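Local structure of formyltransferase (Francisella tularensis subsp. tularensis, 4NV1) at residues N142-N146 and E238-I242. The protein belongs to the formyltransferase family and pairs a Rossmann-like N-terminal domain with a C-terminal dimerization domain. Sequence-based numbering, arbitrary orientation.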
ATOM      1  N   ASN A 142      12.822  -4.296  11.007  1.00 25.85           N
ATOM      2  CA  ASN A 142      11.556  -4.798  11.560  1.00 25.54           C
ATOM      3  C   ASN A 142      10.489  -5.255  10.557  1.00 26.65           C
ATOM      4  O   ASN A 142      10.495  -4.852   9.372  1.00 27.37           O
ATOM      5  CB  ASN A 142      11.020  -3.713  12.484  1.00 31.46           C
ATOM      6  CG  ASN A 142      11.975  -3.422  13.630  1.00 31.86           C
ATOM      7  OD1 ASN A 142      12.489  -4.336  14.251  1.00 28.98           O
ATOM      8  ND2 ASN A 142      12.229  -2.154  13.895  1.00 36.28           N
ATOM      9  N   SER A 143       9.514  -6.050  11.029  1.00 26.06           N
ATOM     10  CA  SER A 143       8.514  -6.673  10.137  1.00 24.83           C
ATOM     11  C   SER A 143       7.700  -5.656   9.341  1.00 25.40           C
ATOM     12  O   SER A 143       7.288  -5.946   8.225  1.00 24.65           O
ATOM     13  CB  SER A 143       7.518  -7.514  10.918  1.00 27.07           C
ATOM     14  OG  SER A 143       6.885  -6.691  11.879  1.00 32.43           O
ATOM     15  N   PHE A 144       7.520  -4.481   9.929  1.00 23.81           N
ATOM     16  CA  PHE A 144       6.599  -3.501   9.450  1.00 25.20           C
ATOM     17  C   PHE A 144       7.258  -2.398   8.601  1.00 23.55           C
ATOM     18  O   PHE A 144       6.606  -1.440   8.236  1.00 23.31           O
ATOM     19  CB  PHE A 144       5.882  -2.920  10.638  1.00 26.13           C
ATOM     20  CG  PHE A 144       6.783  -2.399  11.717  1.00 32.13           C
ATOM     21  CD1 PHE A 144       7.097  -3.178  12.833  1.00 32.36           C
ATOM     22  CD2 PHE A 144       7.191  -1.066  11.717  1.00 36.76           C
ATOM     23  CE1 PHE A 144       7.867  -2.684  13.859  1.00 33.29           C
ATOM     24  CE2 PHE A 144       7.965  -0.560  12.755  1.00 40.87           C
ATOM     25  CZ  PHE A 144       8.321  -1.375  13.821  1.00 32.64           C
ATOM     26  N   GLU A 145       8.502  -2.586   8.193  1.00 23.00           N
ATOM     27  CA  GLU A 145       9.293  -1.576   7.525  1.00 23.40           C
ATOM     28  C   GLU A 145       9.454  -1.932   6.092  1.00 21.19           C
ATOM     29  O   GLU A 145       9.503  -3.110   5.768  1.00 24.25           O
ATOM     30  CB  GLU A 145      10.721  -1.518   8.108  1.00 23.72           C
ATOM     31  CG  GLU A 145      10.695  -1.107   9.545  1.00 23.84           C
ATOM     32  CD  GLU A 145      12.026  -1.002  10.271  1.00 25.18           C
ATOM     33  OE1 GLU A 145      12.973  -1.684   9.851  1.00 29.19           O
ATOM     34  OE2 GLU A 145      12.039  -0.265  11.304  1.00 25.93           O
ATOM     35  N   ASN A 146       9.531  -0.912   5.257  1.00 19.80           N
ATOM     36  CA  ASN A 146       9.856  -1.067   3.864  1.00 21.69           C
ATOM     37  C   ASN A 146      11.267  -0.523   3.543  1.00 19.96           C
ATOM     38  O   ASN A 146      12.006  -0.077   4.434  1.00 20.85           O
ATOM     39  CB  ASN A 146       8.761  -0.357   3.019  1.00 23.89           C
ATOM     40  CG  ASN A 146       8.679   1.132   3.301  1.00 26.59           C
ATOM     41  OD1 ASN A 146       9.651   1.757   3.718  1.00 23.84           O
ATOM     42  ND2 ASN A 146       7.483   1.714   3.114  1.00 23.10           N
ATOM     43  N   GLU A 238       1.775  -1.386   1.820  1.00 17.83           N
ATOM     44  CA  GLU A 238       1.698  -0.553   2.983  1.00 21.02           C
ATOM     45  C   GLU A 238       1.573  -1.441   4.192  1.00 20.35           C
ATOM     46  O   GLU A 238       0.794  -2.418   4.184  1.00 21.44           O
ATOM     47  CB  GLU A 238       0.429   0.295   3.006  1.00 25.73           C
ATOM     48  CG  GLU A 238       0.150   1.200   1.827  1.00 34.85           C
ATOM     49  CD  GLU A 238      -1.289   1.738   1.913  1.00 47.62           C
ATOM     50  OE1 GLU A 238      -1.698   2.101   3.044  1.00 54.54           O
ATOM     51  OE2 GLU A 238      -2.026   1.747   0.898  1.00 49.35           O
ATOM     52  N   LEU A 239       2.243  -1.063   5.268  1.00 21.23           N
ATOM     53  CA  LEU A 239       2.221  -1.857   6.490  1.00 23.76           C
ATOM     54  C   LEU A 239       2.043  -0.952   7.683  1.00 25.53           C
ATOM     55  O   LEU A 239       2.695   0.080   7.780  1.00 23.06           O
ATOM     56  CB  LEU A 239       3.545  -2.585   6.683  1.00 24.20           C
ATOM     57  CG  LEU A 239       3.846  -3.474   5.518  1.00 23.61           C
ATOM     58  CD1 LEU A 239       5.165  -3.156   4.892  1.00 27.51           C
ATOM     59  CD2 LEU A 239       3.859  -4.931   5.914  1.00 24.85           C
ATOM     60  N   GLU A 240       1.273  -1.408   8.662  1.00 28.13           N
ATOM     61  CA  GLU A 240       1.044  -0.591   9.834  1.00 32.49           C
ATOM     62  C   GLU A 240       0.969  -1.456  11.055  1.00 31.12           C
ATOM     63  O   GLU A 240       0.109  -2.329  11.191  1.00 26.41           O
ATOM     64  CB  GLU A 240      -0.205   0.290   9.705  1.00 36.75           C
ATOM     65  CG  GLU A 240      -0.551   1.027  10.997  1.00 44.97           C
ATOM     66  CD  GLU A 240      -1.588   2.140  10.829  1.00 52.81           C
ATOM     67  OE1 GLU A 240      -1.546   3.077  11.660  1.00 59.93           O
ATOM     68  OE2 GLU A 240      -2.419   2.091   9.884  1.00 41.40           O
ATOM     69  N   LYS A 241       1.861  -1.140  11.983  1.00 35.28           N
ATOM     70  CA  LYS A 241       1.862  -1.834  13.255  1.00 37.86           C
ATOM     71  C   LYS A 241       0.736  -1.189  14.068  1.00 42.82           C
ATOM     72  O   LYS A 241       0.611   0.028  14.214  1.00 36.59           O
ATOM     73  CB  LYS A 241       3.225  -1.729  13.944  1.00 38.78           C
ATOM     74  CG  LYS A 241       3.367  -2.708  15.093  1.00 43.11           C
ATOM     75  CD  LYS A 241       4.187  -2.154  16.266  1.00 48.41           C
ATOM     76  CE  LYS A 241       5.581  -1.687  15.875  1.00 52.41           C
ATOM     77  NZ  LYS A 241       5.915  -0.307  16.333  1.00 54.75           N
ATOM     78  N   ILE A 242      -0.144  -2.065  14.499  1.00 48.11           N
ATOM     79  CA  ILE A 242      -1.101  -1.745  15.501  1.00 56.08           C
ATOM     80  C   ILE A 242      -0.583  -2.498  16.713  1.00 69.56           C
ATOM     81  O   ILE A 242      -0.896  -3.682  16.881  1.00 80.36           O
ATOM     82  CB  ILE A 242      -2.465  -2.261  15.065  1.00 53.72           C
ATOM     83  CG1 ILE A 242      -2.938  -1.391  13.896  1.00 53.65           C
ATOM     84  CG2 ILE A 242      -3.413  -2.319  16.262  1.00 59.05           C
ATOM     85  CD1 ILE A 242      -2.912   0.104  14.169  1.00 51.94           C
TER
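The ring of Phe144 lies between Lys241, with CB and CE on one face, and Asn142 on the other. On the Lys241 face, CE of the lysine reaches to 3.2 Å from CE1 of Phe144 and 3.4 Å from its CZ, so the aliphatic chain passes over the rim of the ring, not its middle. The ammonium follows as an off-centre cation-pi contact, with Lys241 NZ 4.2 Å from the Phe144 ring centroid and 34° off its normal. The lysine gets there on a bent chain: CG leaves anti to the backbone N (chi1 -166°), and kinks further out bring CE and NZ over the CE1-CZ edge of the ring's face. CB of Asn142 lies against the other face, 3.6 Å above its plane and offset toward the rim. Next to this the contact is side chain against backbone: Leu239 CB lies 3.6 Å from the carbonyl O of Phe144, and CD1 of the same leucine also approaches that oxygen.

Phe144 sits within a type I beta turn from Asn142 to Glu145, closed by Glu145 N to Asn142 O at 3.2 Å. The Glu145 carboxylate folds back over the turn and takes the backbone N of Asn142 on OE1 (2.9 Å) and ND2 of Asn142 on OE2, both from well above its plane; Lys153 of helix 147-170 forms a salt bridge with OE2. With the backbone bond of the turn, three hydrogen bonds join Asn142 and Glu145.

The turn lies in the loop between strand 133-139 and helix 147-170, where OD1 of the N-cap Asn146 accepts a bond from Asp149 N. Arg213 NH1 of helix 205-214 is hydrogen-bonded to the carbonyl oxygens of Asn142 and Glu145. Ser143 OG is hydrogen-bonded to OD2 of Asp227 of the second subunit. Strand 232-242, from the dimerization region, pairs antiparallel with a strand of that subunit; the contact therefore joins this loop to the intersubunit sheet.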